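Local coordinates for protein-glutamine gamma-glutamyltransferase 2 (Pagrus major, PDB 1G0D) that is a transglutaminase that probably joins protein-bound glutamine to lysine or other primary amines in a calcium-dependent acyl transfer, at residues A[314-319]-A[400-405]; A[522-527]-A[542-547]; A[598-603]-A[650-655]. All blocks are in the same frame, centred on the assembly; numbering follows the deposited sequence.

Overall arrangement
Contacts 1 and 2 are partly buried and reach the same mixed sheet, at strands 397-403 and 525-532. Their centres lie 21 Å apart, and the salt bridge of Glu317 OE2 to Arg525 NH1 joins them. Contact 1 sets an exposed ion pair beside a small buried aliphatic contact where a loop meets strand 397-403; contact 2 sets one glutamine amide between sheets, against a carbonyl and two apolar chains. Contact 3 is a surface contact in the C-terminal immunoglobulin-like domain, its centre about 60 Å from that of contact 1 and 48 Å from that of contact 2. There true strand pairing takes over, accompanied by CH-pi contacts.

Contact 1 of 3, residues A[314-319]-A[400-405]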
loop_
_atom_site.group_PDB
_atom_site.type_symbol
_atom_site.label_atom_id
_atom_site.label_comp_id
_atom_site.label_asym_id
_atom_site.label_seq_id
_atom_site.Cartn_x
_atom_site.Cartn_y
_atom_site.Cartn_z
ATOM N N GLU A 314 7.378 -19.075 -33.216
ATOM C CA GLU A 314 8.370 -18.349 -34.004
ATOM C C GLU A 314 7.927 -16.903 -34.272
ATOM O O GLU A 314 8.760 -16.025 -34.546
ATOM C CB GLU A 314 8.644 -19.080 -35.327
ATOM C CG GLU A 314 9.439 -20.388 -35.203
ATOM C CD GLU A 314 8.597 -21.599 -35.557
ATOM O OE1 GLU A 314 8.962 -22.337 -36.506
ATOM O OE2 GLU A 314 7.560 -21.801 -34.874
ATOM N N ARG A 315 6.625 -16.646 -34.195
ATOM C CA ARG A 315 6.129 -15.290 -34.401
ATOM C C ARG A 315 6.221 -14.484 -33.124
ATOM O O ARG A 315 5.634 -13.413 -33.030
ATOM C CB ARG A 315 4.684 -15.311 -34.860
ATOM C CG ARG A 315 4.480 -16.213 -36.025
ATOM C CD ARG A 315 3.071 -16.130 -36.511
ATOM N NE ARG A 315 2.879 -14.967 -37.358
ATOM C CZ ARG A 315 2.126 -13.935 -37.012
ATOM N NH1 ARG A 315 1.988 -12.899 -37.831
ATOM N NH2 ARG A 315 1.514 -13.940 -35.837
ATOM N N LEU A 316 6.943 -15.018 -32.135
ATOM C CA LEU A 316 7.117 -14.335 -30.871
ATOM C C LEU A 316 5.834 -14.276 -30.079
ATOM O O LEU A 316 5.540 -13.261 -29.447
ATOM C CB LEU A 316 7.571 -12.901 -31.111
ATOM C CG LEU A 316 9.065 -12.630 -31.126
ATOM C CD1 LEU A 316 9.443 -11.879 -29.855
ATOM C CD2 LEU A 316 9.814 -13.968 -31.287
ATOM N N GLU A 317 5.052 -15.340 -30.090
ATOM C CA GLU A 317 3.822 -15.269 -29.339
ATOM C C GLU A 317 3.596 -16.451 -28.435
ATOM O O GLU A 317 4.055 -17.542 -28.720
ATOM C CB GLU A 317 2.662 -15.143 -30.301
ATOM C CG GLU A 317 3.081 -14.882 -31.701
ATOM C CD GLU A 317 1.889 -14.565 -32.548
ATOM O OE1 GLU A 317 1.333 -15.515 -33.161
ATOM O OE2 GLU A 317 1.507 -13.364 -32.578
ATOM N N SER A 318 2.874 -16.251 -27.346
ATOM C CA SER A 318 2.620 -17.372 -26.467
ATOM C C SER A 318 1.978 -18.425 -27.352
ATOM O O SER A 318 1.177 -18.102 -28.226
ATOM C CB SER A 318 1.676 -16.993 -25.301
ATOM O OG SER A 318 0.502 -16.309 -25.711
ATOM N N LEU A 319 2.343 -19.684 -27.139
ATOM C CA LEU A 319 1.773 -20.773 -27.916
ATOM C C LEU A 319 0.213 -20.809 -27.976
ATOM O O LEU A 319 -0.353 -21.210 -28.990
ATOM C CB LEU A 319 2.299 -22.088 -27.365
ATOM C CG LEU A 319 3.755 -22.401 -27.662
ATOM C CD1 LEU A 319 4.100 -23.714 -26.999
ATOM C CD2 LEU A 319 3.958 -22.468 -29.136
ATOM N N TYR A 400 12.338 -17.952 -21.527
ATOM C CA TYR A 400 11.505 -18.016 -22.737
ATOM C C TYR A 400 12.048 -18.965 -23.808
ATOM O O TYR A 400 13.254 -19.056 -23.987
ATOM C CB TYR A 400 11.417 -16.659 -23.371
ATOM C CG TYR A 400 10.449 -15.742 -22.707
ATOM C CD1 TYR A 400 10.801 -15.046 -21.541
ATOM C CD2 TYR A 400 9.223 -15.457 -23.314
ATOM C CE1 TYR A 400 9.952 -14.068 -21.009
ATOM C CE2 TYR A 400 8.367 -14.487 -22.802
ATOM C CZ TYR A 400 8.735 -13.782 -21.655
ATOM O OH TYR A 400 7.913 -12.745 -21.233
ATOM N N TRP A 401 11.170 -19.652 -24.533
ATOM C CA TRP A 401 11.623 -20.566 -25.581
ATOM C C TRP A 401 10.834 -20.455 -26.873
ATOM O O TRP A 401 9.621 -20.235 -26.855
ATOM C CB TRP A 401 11.531 -22.009 -25.124
ATOM C CG TRP A 401 12.251 -22.291 -23.860
ATOM C CD1 TRP A 401 11.859 -21.948 -22.597
ATOM C CD2 TRP A 401 13.476 -23.017 -23.716
ATOM N NE1 TRP A 401 12.767 -22.417 -21.679
ATOM C CE2 TRP A 401 13.771 -23.080 -22.347
ATOM C CE3 TRP A 401 14.358 -23.622 -24.618
ATOM C CZ2 TRP A 401 14.896 -23.715 -21.860
ATOM C CZ3 TRP A 401 15.472 -24.259 -24.128
ATOM C CH2 TRP A 401 15.734 -24.300 -22.772
ATOM N N ILE A 402 11.538 -20.584 -27.997
ATOM C CA ILE A 402 10.901 -20.587 -29.311
ATOM C C ILE A 402 10.715 -22.078 -29.610
ATOM O O ILE A 402 11.683 -22.808 -29.856
ATOM C CB ILE A 402 11.812 -20.016 -30.425
ATOM C CG1 ILE A 402 12.144 -18.535 -30.147
ATOM C CG2 ILE A 402 11.175 -20.293 -31.778
ATOM C CD1 ILE A 402 11.356 -17.524 -30.936
ATOM N N VAL A 403 9.490 -22.561 -29.539
ATOM C CA VAL A 403 9.264 -23.958 -29.848
ATOM C C VAL A 403 8.728 -24.017 -31.262
ATOM O O VAL A 403 7.695 -23.406 -31.568
ATOM C CB VAL A 403 8.220 -24.590 -28.917
ATOM C CG1 VAL A 403 8.137 -26.063 -29.219
ATOM C CG2 VAL A 403 8.596 -24.342 -27.435
ATOM N N GLN A 404 9.437 -24.737 -32.131
ATOM C CA GLN A 404 9.036 -24.878 -33.523
ATOM C C GLN A 404 7.935 -25.919 -33.703
ATOM O O GLN A 404 7.664 -26.708 -32.796
ATOM C CB GLN A 404 10.257 -25.242 -34.356
ATOM C CG GLN A 404 11.422 -24.251 -34.207
ATOM C CD GLN A 404 12.734 -24.819 -34.739
ATOM O OE1 GLN A 404 13.790 -24.669 -34.118
ATOM N NE2 GLN A 404 12.671 -25.492 -35.893
ATOM N N LYS A 405 7.302 -25.913 -34.878
ATOM C CA LYS A 405 6.207 -26.832 -35.179
ATOM C C LYS A 405 6.651 -28.290 -35.151
ATOM O O LYS A 405 5.821 -29.213 -35.173
ATOM C CB LYS A 405 5.577 -26.489 -36.535
ATOM C CG LYS A 405 4.953 -25.085 -36.619
ATOM C CD LYS A 405 4.328 -24.640 -35.274
ATOM C CE LYS A 405 4.993 -23.383 -34.633
ATOM N NZ LYS A 405 5.728 -23.702 -33.369
#
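Glu314 reaches over the end of strand 397-403 and meets Ile402, Gln404 and Lys405 in turn. From CB the chain leaves with CG beside the backbone N and anti to the carbonyl carbon (chi1 -72°), which sets CG 3.8 Å from CG2 of Ile402; the two side chains cross at about a right angle. A bend at chi2 turns CD of Glu314 toward Gln404, 3.9 Å from the Gln404 CA. The two oxygens part company here. OE1 of Glu314 rests 3.8 Å from the CB of Gln404, touching aliphatic carbon, while OE2 faces Lys405 and forms a salt bridge to its NZ at 3.0 Å, weak as a hydrogen bond. Lys405 bends at chi2, chi3 and chi4 to come back alongside the glutamate, the two chains sliding past each other in opposite directions. This ion pair lies among exposed side chains, where solvent would probably temper its strength. Deeper in, buried Leu316 and Ile402 meet methyl to methyl, CD2 of Leu316 being 3.9 Å from CD1 of Ile402. The glutamate belongs to the loop that leaves edge strand 307-312, and one ion pair and one aliphatic contact close that loop onto the end of the neighbouring parallel strand 397-403, whose other flank pairs antiparallel with 409-414. From the same loop Glu317 ties on to Arg525 of strand 525-532 through a salt bridge.

Contact 2 of 3, residues A[522-527]-A[542-547]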
loop_
_atom_site.group_PDB
_atom_site.type_symbol
_atom_site.label_atom_id
_atom_site.label_comp_id
_atom_site.label_asym_id
_atom_site.label_seq_id
_atom_site.Cartn_x
_atom_site.Cartn_y
_atom_site.Cartn_z
ATOM N N GLU A 522 -2.223 -5.495 -30.350
ATOM C CA GLU A 522 -0.975 -5.556 -31.117
ATOM C C GLU A 522 -0.977 -4.437 -32.168
ATOM O O GLU A 522 -1.312 -4.675 -33.331
ATOM C CB GLU A 522 -0.852 -6.934 -31.789
ATOM C CG GLU A 522 0.091 -7.009 -32.991
ATOM C CD GLU A 522 1.561 -7.081 -32.607
ATOM O OE1 GLU A 522 1.975 -8.033 -31.891
ATOM O OE2 GLU A 522 2.308 -6.173 -33.040
ATOM N N CYS A 523 -0.599 -3.220 -31.767
ATOM C CA CYS A 523 -0.615 -2.101 -32.707
ATOM C C CYS A 523 0.546 -1.970 -33.704
ATOM O O CYS A 523 0.903 -0.844 -34.077
ATOM C CB CYS A 523 -0.813 -0.766 -31.977
ATOM S SG CYS A 523 0.063 -0.611 -30.459
ATOM N N GLN A 524 1.129 -3.113 -34.100
ATOM C CA GLN A 524 2.175 -3.210 -35.124
ATOM C C GLN A 524 3.400 -4.047 -34.878
ATOM O O GLN A 524 4.015 -3.993 -33.832
ATOM C CB GLN A 524 2.607 -1.839 -35.626
ATOM C CG GLN A 524 3.813 -1.243 -34.997
ATOM C CD GLN A 524 4.030 0.158 -35.519
ATOM O OE1 GLN A 524 5.065 0.447 -36.125
ATOM N NE2 GLN A 524 3.044 1.041 -35.305
ATOM N N ARG A 525 3.748 -4.800 -35.912
ATOM C CA ARG A 525 4.875 -5.728 -35.928
ATOM C C ARG A 525 5.750 -5.432 -37.169
ATOM O O ARG A 525 5.346 -4.659 -38.043
ATOM C CB ARG A 525 4.293 -7.132 -35.971
ATOM C CG ARG A 525 5.267 -8.239 -36.066
ATOM C CD ARG A 525 4.510 -9.483 -36.455
ATOM N NE ARG A 525 3.747 -10.018 -35.341
ATOM C CZ ARG A 525 4.106 -11.096 -34.662
ATOM N NH1 ARG A 525 3.348 -11.515 -33.660
ATOM N NH2 ARG A 525 5.221 -11.753 -34.986
ATOM N N LYS A 526 6.935 -6.031 -37.270
ATOM C CA LYS A 526 7.815 -5.741 -38.411
ATOM C C LYS A 526 9.091 -6.559 -38.311
ATOM O O LYS A 526 9.712 -6.599 -37.263
ATOM C CB LYS A 526 8.148 -4.246 -38.384
ATOM C CG LYS A 526 9.163 -3.709 -39.378
ATOM C CD LYS A 526 9.400 -2.216 -39.041
ATOM C CE LYS A 526 10.355 -1.493 -39.989
ATOM N NZ LYS A 526 11.380 -0.704 -39.219
ATOM N N THR A 527 9.475 -7.226 -39.389
ATOM C CA THR A 527 10.707 -8.008 -39.378
ATOM C C THR A 527 11.654 -7.486 -40.436
ATOM O O THR A 527 11.259 -7.264 -41.570
ATOM C CB THR A 527 10.461 -9.475 -39.646
ATOM O OG1 THR A 527 9.936 -10.076 -38.459
ATOM C CG2 THR A 527 11.758 -10.169 -40.007
ATOM N N MET A 542 10.757 2.396 -35.104
ATOM C CA MET A 542 9.387 1.952 -35.211
ATOM C C MET A 542 8.570 3.145 -34.812
ATOM O O MET A 542 8.704 3.636 -33.706
ATOM C CB MET A 542 9.136 0.799 -34.254
ATOM C CG MET A 542 7.688 0.323 -34.189
ATOM S SD MET A 542 7.560 -1.246 -33.277
ATOM C CE MET A 542 9.320 -1.531 -32.841
ATOM N N ARG A 543 7.731 3.630 -35.709
ATOM C CA ARG A 543 6.932 4.784 -35.369
ATOM C C ARG A 543 5.547 4.403 -34.964
ATOM O O ARG A 543 4.784 3.876 -35.771
ATOM C CB ARG A 543 6.852 5.756 -36.531
ATOM C CG ARG A 543 6.002 6.980 -36.238
ATOM C CD ARG A 543 6.455 8.172 -37.065
ATOM N NE ARG A 543 5.715 9.375 -36.712
ATOM C CZ ARG A 543 6.172 10.324 -35.896
ATOM N NH1 ARG A 543 7.374 10.213 -35.341
ATOM N NH2 ARG A 543 5.426 11.394 -35.640
ATOM N N LEU A 544 5.238 4.661 -33.697
ATOM C CA LEU A 544 3.921 4.386 -33.144
ATOM C C LEU A 544 3.119 5.689 -33.281
ATOM O O LEU A 544 3.678 6.771 -33.075
ATOM C CB LEU A 544 4.069 3.971 -31.684
ATOM C CG LEU A 544 4.438 2.520 -31.364
ATOM C CD1 LEU A 544 3.648 1.556 -32.208
ATOM C CD2 LEU A 544 5.887 2.331 -31.602
ATOM N N HIS A 545 1.828 5.578 -33.636
ATOM C CA HIS A 545 0.947 6.743 -33.849
ATOM C C HIS A 545 -0.273 6.763 -32.960
ATOM O O HIS A 545 -0.873 5.734 -32.684
ATOM C CB HIS A 545 0.437 6.786 -35.280
ATOM C CG HIS A 545 1.522 6.811 -36.299
ATOM N ND1 HIS A 545 2.116 5.664 -36.779
ATOM C CD2 HIS A 545 2.114 7.841 -36.944
ATOM C CE1 HIS A 545 3.025 5.987 -37.678
ATOM N NE2 HIS A 545 3.044 7.303 -37.797
ATOM N N TYR A 546 -0.677 7.959 -32.576
ATOM C CA TYR A 546 -1.798 8.091 -31.694
ATOM C C TYR A 546 -3.048 7.391 -32.129
ATOM O O TYR A 546 -3.564 6.569 -31.390
ATOM C CB TYR A 546 -2.120 9.552 -31.450
ATOM C CG TYR A 546 -3.304 9.713 -30.543
ATOM C CD1 TYR A 546 -3.272 9.238 -29.234
ATOM C CD2 TYR A 546 -4.464 10.343 -30.984
ATOM C CE1 TYR A 546 -4.364 9.387 -28.385
ATOM C CE2 TYR A 546 -5.577 10.496 -30.132
ATOM C CZ TYR A 546 -5.512 10.014 -28.839
ATOM O OH TYR A 546 -6.599 10.133 -28.009
ATOM N N ASP A 547 -3.539 7.700 -33.321
ATOM C CA ASP A 547 -4.795 7.110 -33.799
ATOM C C ASP A 547 -4.748 5.606 -33.918
ATOM O O ASP A 547 -5.778 4.964 -34.083
ATOM C CB ASP A 547 -5.200 7.720 -35.133
ATOM C CG ASP A 547 -4.023 8.305 -35.877
ATOM O OD1 ASP A 547 -3.576 7.689 -36.877
ATOM O OD2 ASP A 547 -3.540 9.382 -35.454
#
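Gln524 carries this contact, its carboxamide lying against Met542, Arg543 and Leu544. Two hydrogen bonds come from its NE2. The sounder one stays within its own segment: NE2 of Gln524 donates to the carbonyl O of Cys523 at 3.1 Å, with an N-H...O angle of 149°; the donor lies in the plane of the Cys523 carbonyl, and that oxygen lies close to the amide plane of Gln524. The one that crosses is weak, NE2 of Gln524 to the O of Arg543 at 3.4 Å.

Carbon atoms of Met542 and Leu544 pack against the polar amide. Met542 has CG anti to its backbone N (chi1 175°), which brings CG to 3.3 Å from the Gln524 OE1. The methyl CD1 of Leu544 sits 3.2 Å from NE2 of Gln524, and the two chains cross obliquely.

Two of the charged side chains pair outside the segments: Arg543 with Asp489 and Lys526 with Glu540. Met542 and Leu544 are buried, and their other neighbours include Ala510 of strand 502-513 and Val490 of strand 488-496. A GTP site, as in related transglutaminases, probably lies close by; the side chain of Leu544 is about 6 Å from that of Ile580, one of its residues.

The Cys523 O, bonded in plane to NE2, favours this way round for the amide. Turned over, the group would probably lose that bond and face the carbonyl with its own oxygen. The local bond thus probably steadies the amide, while the grip between the turn before strand 525-532 and strand 536-544, which belong to different sheets, is weak and mostly van der Waals.

Contact 3 of 3, residues A[598-603]-A[650-655]; sequences WEPLTA and SFSPMR
Leu601 and Phe651 face each other as an antiparallel hydrogen-bonded pair: N of Leu601 donates to O of Phe651 at 2.7 Å, and N of Phe651 to O of Leu601 at 2.8 Å. Next to them Thr602 and Ser650 form a non-hydrogen-bonded pair, their hydroxyls OG1 and OG linked at 3.0 Å. Past the strand ends one more backbone bond runs from N of Trp598 to O of Pro653 at 3.1 Å.

One CH-pi contact lies on the sheet face that carries Leu601 and Phe651. Leu601 CG sits between its backbone N and carbonyl carbon (chi1 45°), 3.3 Å from O of Phe651, and from there CD1 reaches over the Phe651 ring, 3.4 Å from its centroid; CB of Ala603 meets that ring at its edge. Past the strands, CA of Met654 lies over the six-membered ring of Trp598, 4.1 Å from its centroid. Leu601 CD2 and Pro653 CG meet tip to tip at 3.6 Å.

An alanine in place of Phe651 would probably leave Leu601 CD1 without the face it rests on and open a gap beside Ala603. Backbone bonds set the pairing of strands 601-608 and 644-651 in this immunoglobulin-like domain, while carbon-to-ring contacts pack one sheet face and the segment beyond.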
loop_
_atom_site.group_PDB
_atom_site.type_symbol
_atom_site.label_atom_id
_atom_site.label_comp_id
_atom_site.label_asym_id
_atom_site.label_seq_id
_atom_site.Cartn_x
_atom_site.Cartn_y
_atom_site.Cartn_z
ATOM N N TRP A 598 -8.964 26.664 9.828
ATOM C CA TRP A 598 -10.322 27.178 9.884
ATOM C C TRP A 598 -10.505 28.525 9.220
ATOM O O TRP A 598 -11.440 29.239 9.541
ATOM C CB TRP A 598 -10.749 27.284 11.319
ATOM C CG TRP A 598 -10.626 25.996 12.000
ATOM C CD1 TRP A 598 -9.973 25.752 13.159
ATOM C CD2 TRP A 598 -11.245 24.762 11.616
ATOM N NE1 TRP A 598 -10.145 24.442 13.537
ATOM C CE2 TRP A 598 -10.923 23.809 12.610
ATOM C CE3 TRP A 598 -12.041 24.369 10.534
ATOM C CZ2 TRP A 598 -11.371 22.483 12.557
ATOM C CZ3 TRP A 598 -12.488 23.043 10.479
ATOM C CH2 TRP A 598 -12.149 22.118 11.491
ATOM N N GLU A 599 -9.595 28.864 8.316
ATOM C CA GLU A 599 -9.622 30.112 7.579
ATOM C C GLU A 599 -9.820 29.725 6.109
ATOM O O GLU A 599 -9.011 28.993 5.515
ATOM C CB GLU A 599 -8.274 30.826 7.734
ATOM C CG GLU A 599 -8.302 32.329 7.902
ATOM C CD GLU A 599 -8.019 32.734 9.333
ATOM O OE1 GLU A 599 -8.855 32.411 10.212
ATOM O OE2 GLU A 599 -6.969 33.371 9.581
ATOM N N PRO A 600 -10.924 30.178 5.514
ATOM C CA PRO A 600 -11.264 29.905 4.121
ATOM C C PRO A 600 -10.196 30.268 3.115
ATOM O O PRO A 600 -9.730 31.404 3.090
ATOM C CB PRO A 600 -12.531 30.725 3.913
ATOM C CG PRO A 600 -13.162 30.760 5.282
ATOM C CD PRO A 600 -11.987 30.940 6.192
ATOM N N LEU A 601 -9.824 29.306 2.264
ATOM C CA LEU A 601 -8.820 29.567 1.228
ATOM C C LEU A 601 -9.266 28.977 -0.106
ATOM O O LEU A 601 -10.198 28.152 -0.145
ATOM C CB LEU A 601 -7.441 28.998 1.599
ATOM C CG LEU A 601 -7.319 27.593 2.167
ATOM C CD1 LEU A 601 -7.741 26.577 1.135
ATOM C CD2 LEU A 601 -5.891 27.363 2.591
ATOM N N THR A 602 -8.592 29.406 -1.185
ATOM C CA THR A 602 -8.879 28.963 -2.557
ATOM C C THR A 602 -7.672 28.309 -3.233
ATOM O O THR A 602 -6.582 28.898 -3.334
ATOM C CB THR A 602 -9.376 30.150 -3.451
ATOM O OG1 THR A 602 -10.535 30.716 -2.849
ATOM C CG2 THR A 602 -9.785 29.690 -4.846
ATOM N N ALA A 603 -7.921 27.081 -3.692
ATOM C CA ALA A 603 -6.965 26.229 -4.392
ATOM C C ALA A 603 -7.338 26.286 -5.869
ATOM O O ALA A 603 -8.521 26.293 -6.228
ATOM C CB ALA A 603 -7.063 24.784 -3.868
ATOM N N SER A 650 -12.971 26.344 -2.866
ATOM C CA SER A 650 -12.655 27.075 -1.650
ATOM C C SER A 650 -12.870 26.129 -0.514
ATOM O O SER A 650 -13.767 25.292 -0.589
ATOM C CB SER A 650 -13.580 28.242 -1.454
ATOM O OG SER A 650 -12.835 29.445 -1.455
ATOM N N PHE A 651 -12.041 26.223 0.523
ATOM C CA PHE A 651 -12.195 25.358 1.685
ATOM C C PHE A 651 -11.344 25.879 2.846
ATOM O O PHE A 651 -10.481 26.745 2.650
ATOM C CB PHE A 651 -11.846 23.907 1.329
ATOM C CG PHE A 651 -10.392 23.676 1.070
ATOM C CD1 PHE A 651 -9.841 23.982 -0.163
ATOM C CD2 PHE A 651 -9.562 23.185 2.073
ATOM C CE1 PHE A 651 -8.481 23.807 -0.388
ATOM C CE2 PHE A 651 -8.213 23.014 1.846
ATOM C CZ PHE A 651 -7.673 23.329 0.620
ATOM N N SER A 652 -11.609 25.378 4.051
ATOM C CA SER A 652 -10.889 25.819 5.242
ATOM C C SER A 652 -10.108 24.661 5.876
ATOM O O SER A 652 -10.711 23.743 6.444
ATOM C CB SER A 652 -11.892 26.382 6.250
ATOM O OG SER A 652 -12.355 27.669 5.854
ATOM N N PRO A 653 -8.758 24.707 5.829
ATOM C CA PRO A 653 -8.026 23.591 6.428
ATOM C C PRO A 653 -8.611 23.134 7.779
ATOM O O PRO A 653 -9.289 23.888 8.469
ATOM C CB PRO A 653 -6.598 24.118 6.506
ATOM C CG PRO A 653 -6.509 25.062 5.350
ATOM C CD PRO A 653 -7.848 25.740 5.299
ATOM N N MET A 654 -8.389 21.876 8.130
ATOM C CA MET A 654 -8.931 21.360 9.355
ATOM C C MET A 654 -7.891 21.260 10.448
ATOM O O MET A 654 -8.178 21.476 11.614
ATOM C CB MET A 654 -9.537 19.999 9.089
ATOM C CG MET A 654 -10.790 20.085 8.298
ATOM S SD MET A 654 -11.395 18.479 7.796
ATOM C CE MET A 654 -10.059 17.881 6.645
ATOM N N ARG A 655 -6.676 20.899 10.084
ATOM C CA ARG A 655 -5.604 20.792 11.061
ATOM C C ARG A 655 -4.393 21.589 10.570
ATOM O O ARG A 655 -4.217 21.900 9.380
ATOM C CB ARG A 655 -5.210 19.319 11.286
ATOM C CG ARG A 655 -6.214 18.449 12.069
ATOM C CD ARG A 655 -5.700 17.012 12.212
ATOM N NE ARG A 655 -5.962 16.196 11.025
ATOM C CZ ARG A 655 -5.176 15.214 10.588
ATOM N NH1 ARG A 655 -4.070 14.913 11.233
ATOM N NH2 ARG A 655 -5.504 14.517 9.510
#